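Local coordinates for ribonucleoside-diphosphate reductase (Pseudomonas aeruginosa, PDB 5IM3), which probably catalyses the thioredoxin-dependent reduction of ribonucleoside diphosphates to deoxyribonucleotides for DNA synthesis and binds dATP as an allosteric effector, at residues A[590-593]-A[599-602]; A[374-379]-A[393-398]; A[226-231]-A[317-322]. One frame throughout, in Å; residues are numbered along the deposited sequence.

In the fold
Along the chain interaction 3 closes first, interaction 2 follows and interaction 1 comes last. Interactions 1 and 2 have centres 11 Å apart and meet directly: strands 373-377 and 600-608 are antiparallel neighbours in one sheet, and Ala600 O lies 3.0 Å from Leu375 N, probably hydrogen-bonded. Both belong to the barrel domain, and the strand pair that carries the Cys373-Cys602 disulfide also leads, through helix 382-395, to Lys397 at the dATP site. Interaction 3 stands apart, its centre 36 Å from each of the others and its nearest atoms about 15 Å from interaction 2. There helix 219-239, from the second ATP cone, packs on helix 319-330 of the all-alpha domain.

Interaction 1 (A[590-593]-A[599-602]); sequences ITLN and IAVC
Ile590 faces Cys602 and Leu592 faces Ala600 in an antiparallel register, the second pair having CA atoms 6.1 Å apart, and the backbones are joined by side-chain packing without a hydrogen bond between them. At one end the sulfur of Cys602 rests against both branches of Ile590: SG is 3.7 Å from CG1 and 3.9 Å from CG2. A chi1 of -57° sets Ile590 CG2 anti to the backbone N and CG1 anti to the carbonyl carbon, which presents both carbons to the sulfur. At the other end Leu592 CB meets Ala600 CB at 3.5 Å, and the CD1 branch of Leu592 reaches 3.7 Å from Val601 O. The methyl of Ala600 is met from a second quarter by the carbonyl of Asn593, whose O lies 3.6 Å from CB, while the Asn593 amide nitrogen is held by Gln575 O. The sulfur of Cys602 forms a disulfide with Cys373 on the adjacent antiparallel strand 373-377. The loop thus packs against a barrel strand beside this disulfide, an arrangement consistent with the oxidised redox-active cysteine pair in the active site of class I ribonucleotide reductases.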
ATOM      1  N   ILE A 590       1.290 -40.964  -9.472  1.00 44.36           N
ATOM      2  CA  ILE A 590       0.775 -42.325  -9.370  1.00 46.32           C
ATOM      3  C   ILE A 590      -0.746 -42.279  -9.385  1.00 46.62           C
ATOM      4  O   ILE A 590      -1.357 -41.415  -8.746  1.00 45.95           O
ATOM      5  CB  ILE A 590       1.297 -43.010  -8.091  1.00 44.85           C
ATOM      6  CG1 ILE A 590       2.830 -43.006  -8.079  1.00 44.14           C
ATOM      7  CG2 ILE A 590       0.756 -44.423  -7.975  1.00 44.88           C
ATOM      8  CD1 ILE A 590       3.470 -43.746  -9.247  1.00 44.66           C
ATOM      9  N   THR A 591      -1.362 -43.224 -10.115  1.00 45.74           N
ATOM     10  CA  THR A 591      -2.823 -43.301 -10.226  1.00 49.18           C
ATOM     11  C   THR A 591      -3.215 -44.778 -10.124  1.00 48.69           C
ATOM     12  O   THR A 591      -3.411 -45.461 -11.131  1.00 48.34           O
ATOM     13  CB  THR A 591      -3.334 -42.668 -11.523  1.00 50.42           C
ATOM     14  OG1 THR A 591      -2.709 -43.295 -12.649  1.00 52.27           O
ATOM     15  CG2 THR A 591      -3.041 -41.177 -11.552  1.00 50.47           C
ATOM     16  N   LEU A 592      -3.333 -45.261  -8.888  1.00 49.28           N
ATOM     17  CA  LEU A 592      -3.662 -46.650  -8.604  1.00 49.93           C
ATOM     18  C   LEU A 592      -4.919 -46.729  -7.743  1.00 48.03           C
ATOM     19  O   LEU A 592      -5.228 -45.810  -6.980  1.00 45.15           O
ATOM     20  CB  LEU A 592      -2.501 -47.351  -7.890  1.00 50.85           C
ATOM     21  CG  LEU A 592      -1.168 -47.411  -8.641  1.00 51.28           C
ATOM     22  CD1 LEU A 592      -0.082 -47.979  -7.739  1.00 49.69           C
ATOM     23  CD2 LEU A 592      -1.293 -48.238  -9.912  1.00 51.39           C
ATOM     24  N   ASN A 593      -5.635 -47.846  -7.868  1.00 45.04           N
ATOM     25  CA  ASN A 593      -6.859 -48.060  -7.108  1.00 42.39           C
ATOM     26  C   ASN A 593      -6.562 -48.305  -5.632  1.00 40.79           C
ATOM     27  O   ASN A 593      -5.520 -48.852  -5.263  1.00 40.92           O
ATOM     28  CB  ASN A 593      -7.637 -49.255  -7.659  1.00 42.04           C
ATOM     29  CG  ASN A 593      -8.178 -49.014  -9.051  1.00 42.97           C
ATOM     30  OD1 ASN A 593      -8.239 -47.879  -9.522  1.00 44.86           O
ATOM     31  ND2 ASN A 593      -8.589 -50.088  -9.715  1.00 43.72           N
ATOM     32  N   ILE A 599      -4.043 -51.101  -0.175  1.00 47.23           N
ATOM     33  CA  ILE A 599      -3.178 -49.934  -0.119  1.00 44.46           C
ATOM     34  C   ILE A 599      -2.222 -50.049  -1.299  1.00 45.01           C
ATOM     35  O   ILE A 599      -1.385 -50.955  -1.346  1.00 45.20           O
ATOM     36  CB  ILE A 599      -2.438 -49.851   1.224  1.00 45.07           C
ATOM     37  CG1 ILE A 599      -3.433 -49.440   2.326  1.00 44.40           C
ATOM     38  CG2 ILE A 599      -1.268 -48.881   1.151  1.00 43.23           C
ATOM     39  CD1 ILE A 599      -2.854 -49.426   3.728  1.00 42.81           C
ATOM     40  N   ALA A 600      -2.357 -49.147  -2.270  1.00 48.61           N
ATOM     41  CA  ALA A 600      -1.541 -49.220  -3.474  1.00 49.33           C
ATOM     42  C   ALA A 600      -0.083 -48.902  -3.154  1.00 49.94           C
ATOM     43  O   ALA A 600       0.212 -48.048  -2.313  1.00 48.30           O
ATOM     44  CB  ALA A 600      -2.068 -48.255  -4.531  1.00 47.70           C
ATOM     45  N   VAL A 601       0.826 -49.601  -3.830  1.00 43.25           N
ATOM     46  CA  VAL A 601       2.261 -49.484  -3.601  1.00 45.10           C
ATOM     47  C   VAL A 601       2.916 -49.048  -4.906  1.00 46.39           C
ATOM     48  O   VAL A 601       2.666 -49.648  -5.958  1.00 45.62           O
ATOM     49  CB  VAL A 601       2.868 -50.814  -3.114  1.00 48.47           C
ATOM     50  CG1 VAL A 601       4.294 -50.602  -2.625  1.00 48.26           C
ATOM     51  CG2 VAL A 601       2.007 -51.438  -2.026  1.00 47.23           C
ATOM     52  N   CYS A 602       3.761 -48.020  -4.835  1.00 44.97           N
ATOM     53  CA  CYS A 602       4.478 -47.525  -6.006  1.00 46.54           C
ATOM     54  C   CYS A 602       5.869 -48.148  -6.041  1.00 46.21           C
ATOM     55  O   CYS A 602       6.686 -47.908  -5.144  1.00 47.59           O
ATOM     56  CB  CYS A 602       4.589 -46.002  -6.000  1.00 49.32           C
ATOM     57  SG  CYS A 602       3.291 -45.144  -5.069  1.00 50.27           S
TER

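Interaction 2 (A[374-379]-A[393-398]); sequences YLTTVP and AMLSKF. With DTP (2'-deoxyadenosine 5'-triphosphate), chain F.
Tyr374 takes the methyl CD2 of Leu395 squarely on one face of its ring, and this CH-pi contact joins the first strand to the helix of the beta-alpha-beta unit made by strand 373-377, helix 382-395 and strand 401-405 of the barrel. The evidence is geometric: CD2 of Leu395 is 3.8 Å from the centroid of the Tyr374 ring and only 5° off its normal. The rest of Leu395 follows the ring toward its rim, with CB 3.9 Å from Tyr374 CD2. In Leu395 a chi1 of -63°, with CG anti to the carbonyl carbon, and a chi2 of 168° turn CD2 over the ring centre and CD1 toward Thr376, the next residue of the strand on the helix side. Leu375 points away from the helix and packs on Ala600, Cys602 and Ile590. Thr376 returns to the helix side and offers its methyl: CG2 approaches Leu395 CD1 at 4.4 Å, a looser touch, while its OG1 is hydrogen-bonded to Asn404 OD1. Thr377 takes no part in the contact; its OG1 is hydrogen-bonded to Asp405 OD2.

Beyond the end of the helix, Lys397 stretches out to dATP at the interface with the second subunit, whose Asp380 and Leu382 also bind this nucleotide. All four of its torsions are near anti, carrying the amine to the alpha phosphate; the modelled approach of NZ to that phosphate is too close to be reliable, so its exact geometry is doubtful. Nearer the backbone the placement is clearer: Lys397 CG lies over one face of the Phe398 ring, offset toward the rim, and comes 3.8 Å from the N7 atom of the dATP adenine.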
ATOM      1  N   TYR A 374       2.920 -45.081  -1.045  1.00 45.21           N
ATOM      2  CA  TYR A 374       1.632 -45.742  -0.862  1.00 43.56           C
ATOM      3  C   TYR A 374       0.478 -44.770  -1.047  1.00 39.84           C
ATOM      4  O   TYR A 374       0.616 -43.563  -0.831  1.00 36.36           O
ATOM      5  CB  TYR A 374       1.513 -46.373   0.534  1.00 41.46           C
ATOM      6  CG  TYR A 374       2.712 -47.185   0.955  1.00 43.05           C
ATOM      7  CD1 TYR A 374       2.812 -48.530   0.637  1.00 44.14           C
ATOM      8  CD2 TYR A 374       3.744 -46.601   1.671  1.00 41.55           C
ATOM      9  CE1 TYR A 374       3.911 -49.271   1.025  1.00 45.49           C
ATOM     10  CE2 TYR A 374       4.838 -47.326   2.061  1.00 41.87           C
ATOM     11  CZ  TYR A 374       4.922 -48.660   1.737  1.00 45.45           C
ATOM     12  OH  TYR A 374       6.025 -49.371   2.134  1.00 46.86           O
ATOM     13  N   LEU A 375      -0.672 -45.326  -1.434  1.00 42.97           N
ATOM     14  CA  LEU A 375      -1.926 -44.596  -1.552  1.00 44.43           C
ATOM     15  C   LEU A 375      -2.987 -45.306  -0.725  1.00 47.34           C
ATOM     16  O   LEU A 375      -3.084 -46.537  -0.749  1.00 47.24           O
ATOM     17  CB  LEU A 375      -2.405 -44.494  -3.011  1.00 43.39           C
ATOM     18  CG  LEU A 375      -1.549 -43.709  -4.013  1.00 46.54           C
ATOM     19  CD1 LEU A 375      -0.323 -44.500  -4.463  1.00 44.77           C
ATOM     20  CD2 LEU A 375      -2.400 -43.312  -5.215  1.00 47.22           C
ATOM     21  N   THR A 376      -3.786 -44.528   0.003  1.00 43.85           N
ATOM     22  CA  THR A 376      -4.850 -45.067   0.835  1.00 43.76           C
ATOM     23  C   THR A 376      -6.127 -44.273   0.611  1.00 44.14           C
ATOM     24  O   THR A 376      -6.113 -43.161   0.078  1.00 46.44           O
ATOM     25  CB  THR A 376      -4.497 -45.026   2.329  1.00 42.55           C
ATOM     26  OG1 THR A 376      -4.547 -43.671   2.797  1.00 40.00           O
ATOM     27  CG2 THR A 376      -3.107 -45.601   2.584  1.00 40.19           C
ATOM     28  N   THR A 377      -7.238 -44.867   1.035  1.00 44.89           N
ATOM     29  CA  THR A 377      -8.535 -44.204   1.059  1.00 47.39           C
ATOM     30  C   THR A 377      -9.135 -44.411   2.442  1.00 47.58           C
ATOM     31  O   THR A 377      -9.089 -45.522   2.979  1.00 46.66           O
ATOM     32  CB  THR A 377      -9.464 -44.744  -0.039  1.00 47.46           C
ATOM     33  OG1 THR A 377     -10.738 -44.100   0.049  1.00 51.92           O
ATOM     34  CG2 THR A 377      -9.647 -46.253   0.080  1.00 48.37           C
ATOM     35  N   VAL A 378      -9.666 -43.345   3.022  1.00 44.28           N
ATOM     36  CA  VAL A 378     -10.118 -43.339   4.414  1.00 41.71           C
ATOM     37  C   VAL A 378     -11.628 -43.552   4.437  1.00 41.64           C
ATOM     38  O   VAL A 378     -12.353 -42.801   3.773  1.00 41.45           O
ATOM     39  CB  VAL A 378      -9.744 -42.028   5.125  1.00 39.03           C
ATOM     40  CG1 VAL A 378     -10.038 -42.132   6.614  1.00 42.69           C
ATOM     41  CG2 VAL A 378      -8.281 -41.694   4.903  1.00 39.19           C
ATOM     42  N   PRO A 379     -12.135 -44.542   5.167  1.00 43.04           N
ATOM     43  CA  PRO A 379     -13.585 -44.751   5.228  1.00 44.50           C
ATOM     44  C   PRO A 379     -14.267 -43.803   6.207  1.00 43.52           C
ATOM     45  O   PRO A 379     -13.663 -43.285   7.147  1.00 42.21           O
ATOM     46  CB  PRO A 379     -13.710 -46.206   5.697  1.00 45.70           C
ATOM     47  CG  PRO A 379     -12.489 -46.435   6.498  1.00 43.39           C
ATOM     48  CD  PRO A 379     -11.399 -45.620   5.849  1.00 42.25           C
ATOM     49  N   ALA A 393       0.997 -44.489  10.236  1.00 38.20           N
ATOM     50  CA  ALA A 393       2.154 -44.611  11.114  1.00 39.53           C
ATOM     51  C   ALA A 393       3.026 -45.795  10.709  1.00 36.05           C
ATOM     52  O   ALA A 393       4.250 -45.668  10.614  1.00 40.02           O
ATOM     53  CB  ALA A 393       1.698 -44.738  12.567  1.00 36.72           C
ATOM     54  N   MET A 394       2.410 -46.957  10.451  1.00 38.56           N
ATOM     55  CA  MET A 394       3.191 -48.151  10.116  1.00 43.63           C
ATOM     56  C   MET A 394       3.912 -47.991   8.783  1.00 44.81           C
ATOM     57  O   MET A 394       5.082 -48.367   8.656  1.00 46.02           O
ATOM     58  CB  MET A 394       2.284 -49.383  10.070  1.00 44.19           C
ATOM     59  CG  MET A 394       1.608 -49.726  11.388  1.00 47.84           C
ATOM     60  SD  MET A 394       2.762 -49.888  12.756  1.00 50.68           S
ATOM     61  CE  MET A 394       2.622 -48.290  13.504  1.00 49.11           C
ATOM     62  N   LEU A 395       3.226 -47.447   7.777  1.00 47.15           N
ATOM     63  CA  LEU A 395       3.835 -47.278   6.463  1.00 49.18           C
ATOM     64  C   LEU A 395       4.960 -46.253   6.492  1.00 51.16           C
ATOM     65  O   LEU A 395       5.892 -46.335   5.685  1.00 55.70           O
ATOM     66  CB  LEU A 395       2.762 -46.874   5.453  1.00 48.47           C
ATOM     67  CG  LEU A 395       1.658 -47.914   5.244  1.00 49.10           C
ATOM     68  CD1 LEU A 395       0.490 -47.331   4.463  1.00 49.77           C
ATOM     69  CD2 LEU A 395       2.211 -49.133   4.529  1.00 50.77           C
ATOM     70  N   SER A 396       4.895 -45.292   7.408  1.00 53.54           N
ATOM     71  CA  SER A 396       5.905 -44.252   7.545  1.00 53.71           C
ATOM     72  C   SER A 396       7.044 -44.651   8.469  1.00 55.59           C
ATOM     73  O   SER A 396       7.997 -43.881   8.620  1.00 59.19           O
ATOM     74  CB  SER A 396       5.261 -42.968   8.075  1.00 50.88           C
ATOM     75  OG  SER A 396       4.304 -42.472   7.165  1.00 50.98           O
ATOM     76  N   LYS A 397       6.964 -45.825   9.097  1.00 55.75           N
ATOM     77  CA  LYS A 397       7.978 -46.234  10.058  1.00 59.28           C
ATOM     78  C   LYS A 397       9.379 -46.247   9.452  1.00 62.23           C
ATOM     79  O   LYS A 397      10.361 -46.105  10.191  1.00 63.54           O
ATOM     80  CB  LYS A 397       7.616 -47.613  10.620  1.00 61.29           C
ATOM     81  CG  LYS A 397       8.511 -48.104  11.747  1.00 65.15           C
ATOM     82  CD  LYS A 397       7.918 -49.330  12.420  1.00 67.84           C
ATOM     83  CE  LYS A 397       8.831 -49.859  13.507  1.00 75.54           C
ATOM     84  NZ  LYS A 397       8.154 -50.908  14.308  1.00 83.21           N
ATOM     85  N   PHE A 398       9.498 -46.398   8.131  1.00 61.80           N
ATOM     86  CA  PHE A 398      10.790 -46.393   7.450  1.00 64.70           C
ATOM     87  C   PHE A 398      10.766 -45.434   6.261  1.00 67.10           C
ATOM     88  O   PHE A 398      11.088 -45.794   5.126  1.00 66.47           O
ATOM     89  CB  PHE A 398      11.177 -47.801   7.000  1.00 69.16           C
ATOM     90  CG  PHE A 398      10.907 -48.868   8.029  1.00 67.59           C
ATOM     91  CD1 PHE A 398      11.706 -48.990   9.156  1.00 67.47           C
ATOM     92  CD2 PHE A 398       9.855 -49.756   7.863  1.00 66.80           C
ATOM     93  CE1 PHE A 398      11.452 -49.975  10.100  1.00 67.68           C
ATOM     94  CE2 PHE A 398       9.599 -50.737   8.803  1.00 67.34           C
ATOM     95  CZ  PHE A 398      10.399 -50.846   9.922  1.00 67.70           C
TER
HETATM   96  PG  DTP F1004      12.400 -53.009  18.454  1.00 83.07           P
HETATM   97  O1G DTP F1004      13.190 -51.750  18.261  1.00 83.80           O
HETATM   98  O2G DTP F1004      11.841 -53.154  19.873  1.00 81.78           O
HETATM   99  O3G DTP F1004      13.195 -54.280  18.121  1.00 85.57           O
HETATM  100  PB  DTP F1004       9.584 -53.274  17.718  1.00 61.83           P
HETATM  101  O1B DTP F1004       8.939 -53.796  16.489  1.00 64.26           O
HETATM  102  O2B DTP F1004       9.379 -54.221  18.893  1.00 64.94           O
HETATM  103  O3B DTP F1004      11.142 -53.053  17.476  1.00 73.59           O
HETATM  104  PA  DTP F1004       8.867 -50.491  17.295  1.00 44.31           P
HETATM  105  O1A DTP F1004       7.688 -50.558  16.409  1.00 39.21           O
HETATM  106  O2A DTP F1004      10.128 -50.335  16.439  1.00 54.55           O
HETATM  107  O3A DTP F1004       8.983 -51.852  18.109  1.00 57.65           O
HETATM  108  O5' DTP F1004       8.851 -49.316  18.356  1.00 44.49           O
HETATM  109  C5' DTP F1004       9.698 -49.251  19.521  1.00 43.51           C
HETATM  110  C4' DTP F1004       9.672 -47.832  20.027  1.00 46.77           C
HETATM  111  O4' DTP F1004      10.223 -46.959  19.017  1.00 46.22           O
HETATM  112  C3' DTP F1004       8.284 -47.283  20.362  1.00 45.22           C
HETATM  113  O3' DTP F1004       8.361 -46.442  21.514  1.00 43.65           O
HETATM  114  C2' DTP F1004       7.922 -46.486  19.117  1.00 46.05           C
HETATM  115  C1' DTP F1004       9.272 -45.978  18.643  1.00 46.72           C
HETATM  116  N9  DTP F1004       9.365 -45.783  17.201  1.00 49.55           N
HETATM  117  C8  DTP F1004       9.421 -46.759  16.242  1.00 48.93           C
HETATM  118  N7  DTP F1004       9.454 -46.301  15.014  1.00 47.10           N
HETATM  119  C5  DTP F1004       9.424 -44.924  15.177  1.00 49.08           C
HETATM  120  C6  DTP F1004       9.430 -43.860  14.256  1.00 49.33           C
HETATM  121  N6  DTP F1004       9.462 -44.025  12.932  1.00 49.84           N
HETATM  122  N1  DTP F1004       9.395 -42.603  14.750  1.00 48.88           N
HETATM  123  C2  DTP F1004       9.356 -42.433  16.074  1.00 49.30           C
HETATM  124  N3  DTP F1004       9.340 -43.356  17.037  1.00 49.47           N
HETATM  125  C4  DTP F1004       9.374 -44.591  16.520  1.00 49.29           C

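Interaction 3 (A[226-231]-A[317-322]); sequences LLMDTL and ELPQIF
Met228 and Pro319 make the closer of two apolar contacts between helix 219-239, from the second ATP cone, and the start of helix 319-330, from the all-alpha domain; this is plain packing away from the nucleotide sites. The sulfur leads: Met228 SD is 3.6 Å from Pro319 CG and 4.0 Å from Pro319 CD, with the CE methyl following at 4.1 Å from CG. With chi1 at -163° the Met228 chain leaves anti to the backbone N, then bends at chi2 (79°) and chi3 (67°), which brings its end closer to the proline than its root suggests; the two side chains lie alongside each other, running opposite ways. The second apolar contact is Leu318 CD2 against Leu231, at 4.3 Å from CB and 3.9 Å from the backbone O.

Among backbone bonds, Leu318 holds the N-cap position and its O accepts Phe322 N at 2.7 Å, closing the first turn. The charged groups pair outside the contact: Asp229 with Arg232 and Arg164, Glu317 with Arg325, all salt bridges.

Around the pairing, Met228 and Leu231 also touch Leu300 and Tyr304 of helix 297-307, Leu318 and Pro319 rest on Tyr254 of helix 250-267, and Leu226 packs on helix 198-210.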
ATOM      1  N   LEU A 226      39.999 -39.426  -7.319  1.00 60.41           N
ATOM      2  CA  LEU A 226      40.977 -39.270  -6.248  1.00 61.77           C
ATOM      3  C   LEU A 226      40.391 -39.681  -4.902  1.00 62.93           C
ATOM      4  O   LEU A 226      41.045 -40.386  -4.124  1.00 62.18           O
ATOM      5  CB  LEU A 226      41.476 -37.825  -6.205  1.00 62.44           C
ATOM      6  CG  LEU A 226      42.242 -37.361  -7.450  1.00 64.40           C
ATOM      7  CD1 LEU A 226      42.499 -35.860  -7.406  1.00 63.68           C
ATOM      8  CD2 LEU A 226      43.551 -38.125  -7.593  1.00 63.46           C
ATOM      9  N   LEU A 227      39.159 -39.253  -4.611  1.00 63.14           N
ATOM     10  CA  LEU A 227      38.507 -39.648  -3.367  1.00 63.47           C
ATOM     11  C   LEU A 227      38.368 -41.160  -3.262  1.00 63.37           C
ATOM     12  O   LEU A 227      38.386 -41.711  -2.155  1.00 63.48           O
ATOM     13  CB  LEU A 227      37.131 -38.985  -3.269  1.00 62.60           C
ATOM     14  CG  LEU A 227      36.260 -39.380  -2.072  1.00 62.54           C
ATOM     15  CD1 LEU A 227      36.959 -39.054  -0.758  1.00 61.52           C
ATOM     16  CD2 LEU A 227      34.903 -38.685  -2.151  1.00 62.01           C
ATOM     17  N   MET A 228      38.225 -41.846  -4.397  1.00 66.45           N
ATOM     18  CA  MET A 228      38.072 -43.296  -4.383  1.00 65.72           C
ATOM     19  C   MET A 228      39.251 -43.983  -3.707  1.00 66.55           C
ATOM     20  O   MET A 228      39.103 -45.092  -3.180  1.00 65.99           O
ATOM     21  CB  MET A 228      37.917 -43.806  -5.815  1.00 67.14           C
ATOM     22  CG  MET A 228      37.361 -45.214  -5.923  1.00 69.22           C
ATOM     23  SD  MET A 228      35.573 -45.264  -5.708  1.00 69.95           S
ATOM     24  CE  MET A 228      35.051 -44.381  -7.182  1.00 69.93           C
ATOM     25  N   ASP A 229      40.426 -43.348  -3.713  1.00 67.29           N
ATOM     26  CA  ASP A 229      41.599 -43.962  -3.101  1.00 68.07           C
ATOM     27  C   ASP A 229      41.395 -44.162  -1.604  1.00 68.63           C
ATOM     28  O   ASP A 229      41.822 -45.177  -1.043  1.00 68.29           O
ATOM     29  CB  ASP A 229      42.835 -43.101  -3.367  1.00 70.03           C
ATOM     30  CG  ASP A 229      44.123 -43.899  -3.322  1.00 71.33           C
ATOM     31  OD1 ASP A 229      44.160 -45.008  -3.899  1.00 71.62           O
ATOM     32  OD2 ASP A 229      45.100 -43.418  -2.712  1.00 72.62           O
ATOM     33  N   THR A 230      40.742 -43.204  -0.939  1.00 69.13           N
ATOM     34  CA  THR A 230      40.435 -43.364   0.479  1.00 69.22           C
ATOM     35  C   THR A 230      39.421 -44.478   0.695  1.00 66.50           C
ATOM     36  O   THR A 230      39.526 -45.244   1.661  1.00 67.34           O
ATOM     37  CB  THR A 230      39.903 -42.053   1.063  1.00 70.77           C
ATOM     38  OG1 THR A 230      40.827 -40.995   0.794  1.00 71.81           O
ATOM     39  CG2 THR A 230      39.704 -42.175   2.570  1.00 71.74           C
ATOM     40  N   LEU A 231      38.427 -44.577  -0.190  1.00 65.00           N
ATOM     41  CA  LEU A 231      37.410 -45.614  -0.055  1.00 63.47           C
ATOM     42  C   LEU A 231      38.016 -47.004  -0.209  1.00 62.31           C
ATOM     43  O   LEU A 231      37.696 -47.917   0.562  1.00 60.93           O
ATOM     44  CB  LEU A 231      36.304 -45.396  -1.088  1.00 62.43           C
ATOM     45  CG  LEU A 231      35.202 -44.392  -0.736  1.00 60.59           C
ATOM     46  CD1 LEU A 231      35.762 -43.002  -0.484  1.00 61.67           C
ATOM     47  CD2 LEU A 231      34.162 -44.359  -1.846  1.00 59.78           C
ATOM     48  N   GLU A 317      31.766 -51.139   1.767  1.00 62.06           N
ATOM     49  CA  GLU A 317      31.105 -51.506   0.518  1.00 61.41           C
ATOM     50  C   GLU A 317      31.595 -50.573  -0.582  1.00 60.35           C
ATOM     51  O   GLU A 317      31.329 -49.366  -0.542  1.00 57.73           O
ATOM     52  CB  GLU A 317      29.585 -51.433   0.662  1.00 60.00           C
ATOM     53  CG  GLU A 317      28.823 -51.943  -0.550  1.00 61.54           C
ATOM     54  CD  GLU A 317      27.323 -51.975  -0.326  1.00 62.40           C
ATOM     55  OE1 GLU A 317      26.790 -51.032   0.301  1.00 62.34           O
ATOM     56  OE2 GLU A 317      26.678 -52.947  -0.774  1.00 60.53           O
ATOM     57  N   LEU A 318      32.306 -51.131  -1.563  1.00 59.20           N
ATOM     58  CA  LEU A 318      32.823 -50.351  -2.678  1.00 59.56           C
ATOM     59  C   LEU A 318      31.760 -50.172  -3.759  1.00 57.98           C
ATOM     60  O   LEU A 318      30.803 -50.947  -3.837  1.00 61.37           O
ATOM     61  CB  LEU A 318      34.063 -51.027  -3.259  1.00 60.78           C
ATOM     62  CG  LEU A 318      35.335 -50.838  -2.428  1.00 61.58           C
ATOM     63  CD1 LEU A 318      36.442 -51.777  -2.875  1.00 61.51           C
ATOM     64  CD2 LEU A 318      35.806 -49.390  -2.506  1.00 61.63           C
ATOM     65  N   PRO A 319      31.909 -49.158  -4.618  1.00 54.52           N
ATOM     66  CA  PRO A 319      30.791 -48.799  -5.511  1.00 53.74           C
ATOM     67  C   PRO A 319      30.302 -49.938  -6.394  1.00 53.81           C
ATOM     68  O   PRO A 319      29.090 -50.162  -6.483  1.00 52.38           O
ATOM     69  CB  PRO A 319      31.371 -47.639  -6.334  1.00 55.91           C
ATOM     70  CG  PRO A 319      32.438 -47.061  -5.479  1.00 57.77           C
ATOM     71  CD  PRO A 319      33.048 -48.235  -4.766  1.00 56.65           C
ATOM     72  N   GLN A 320      31.204 -50.656  -7.066  1.00 55.64           N
ATOM     73  CA  GLN A 320      30.756 -51.736  -7.940  1.00 56.76           C
ATOM     74  C   GLN A 320      30.172 -52.894  -7.146  1.00 55.23           C
ATOM     75  O   GLN A 320      29.300 -53.611  -7.649  1.00 54.57           O
ATOM     76  CB  GLN A 320      31.906 -52.223  -8.821  1.00 55.86           C
ATOM     77  CG  GLN A 320      32.480 -51.155  -9.735  1.00 57.33           C
ATOM     78  CD  GLN A 320      31.412 -50.466 -10.571  1.00 58.12           C
ATOM     79  OE1 GLN A 320      30.700 -51.110 -11.341  1.00 57.54           O
ATOM     80  NE2 GLN A 320      31.286 -49.153 -10.409  1.00 57.18           N
ATOM     81  N   ILE A 321      30.639 -53.098  -5.912  1.00 55.25           N
ATOM     82  CA  ILE A 321      30.041 -54.118  -5.061  1.00 54.90           C
ATOM     83  C   ILE A 321      28.680 -53.652  -4.563  1.00 53.07           C
ATOM     84  O   ILE A 321      27.768 -54.466  -4.379  1.00 52.24           O
ATOM     85  CB  ILE A 321      31.006 -54.464  -3.908  1.00 57.27           C
ATOM     86  CG1 ILE A 321      32.134 -55.363  -4.437  1.00 59.00           C
ATOM     87  CG2 ILE A 321      30.269 -55.133  -2.747  1.00 55.65           C
ATOM     88  CD1 ILE A 321      33.221 -55.681  -3.423  1.00 59.91           C
ATOM     89  N   PHE A 322      28.515 -52.347  -4.345  1.00 49.80           N
ATOM     90  CA  PHE A 322      27.198 -51.808  -4.027  1.00 50.90           C
ATOM     91  C   PHE A 322      26.196 -52.140  -5.126  1.00 49.84           C
ATOM     92  O   PHE A 322      25.116 -52.677  -4.856  1.00 49.20           O
ATOM     93  CB  PHE A 322      27.288 -50.294  -3.815  1.00 52.41           C
ATOM     94  CG  PHE A 322      25.955 -49.594  -3.838  1.00 49.47           C
ATOM     95  CD1 PHE A 322      25.098 -49.665  -2.751  1.00 49.67           C
ATOM     96  CD2 PHE A 322      25.565 -48.862  -4.946  1.00 50.15           C
ATOM     97  CE1 PHE A 322      23.872 -49.018  -2.772  1.00 48.87           C
ATOM     98  CE2 PHE A 322      24.344 -48.211  -4.973  1.00 47.99           C
ATOM     99  CZ  PHE A 322      23.497 -48.288  -3.885  1.00 48.16           C
TER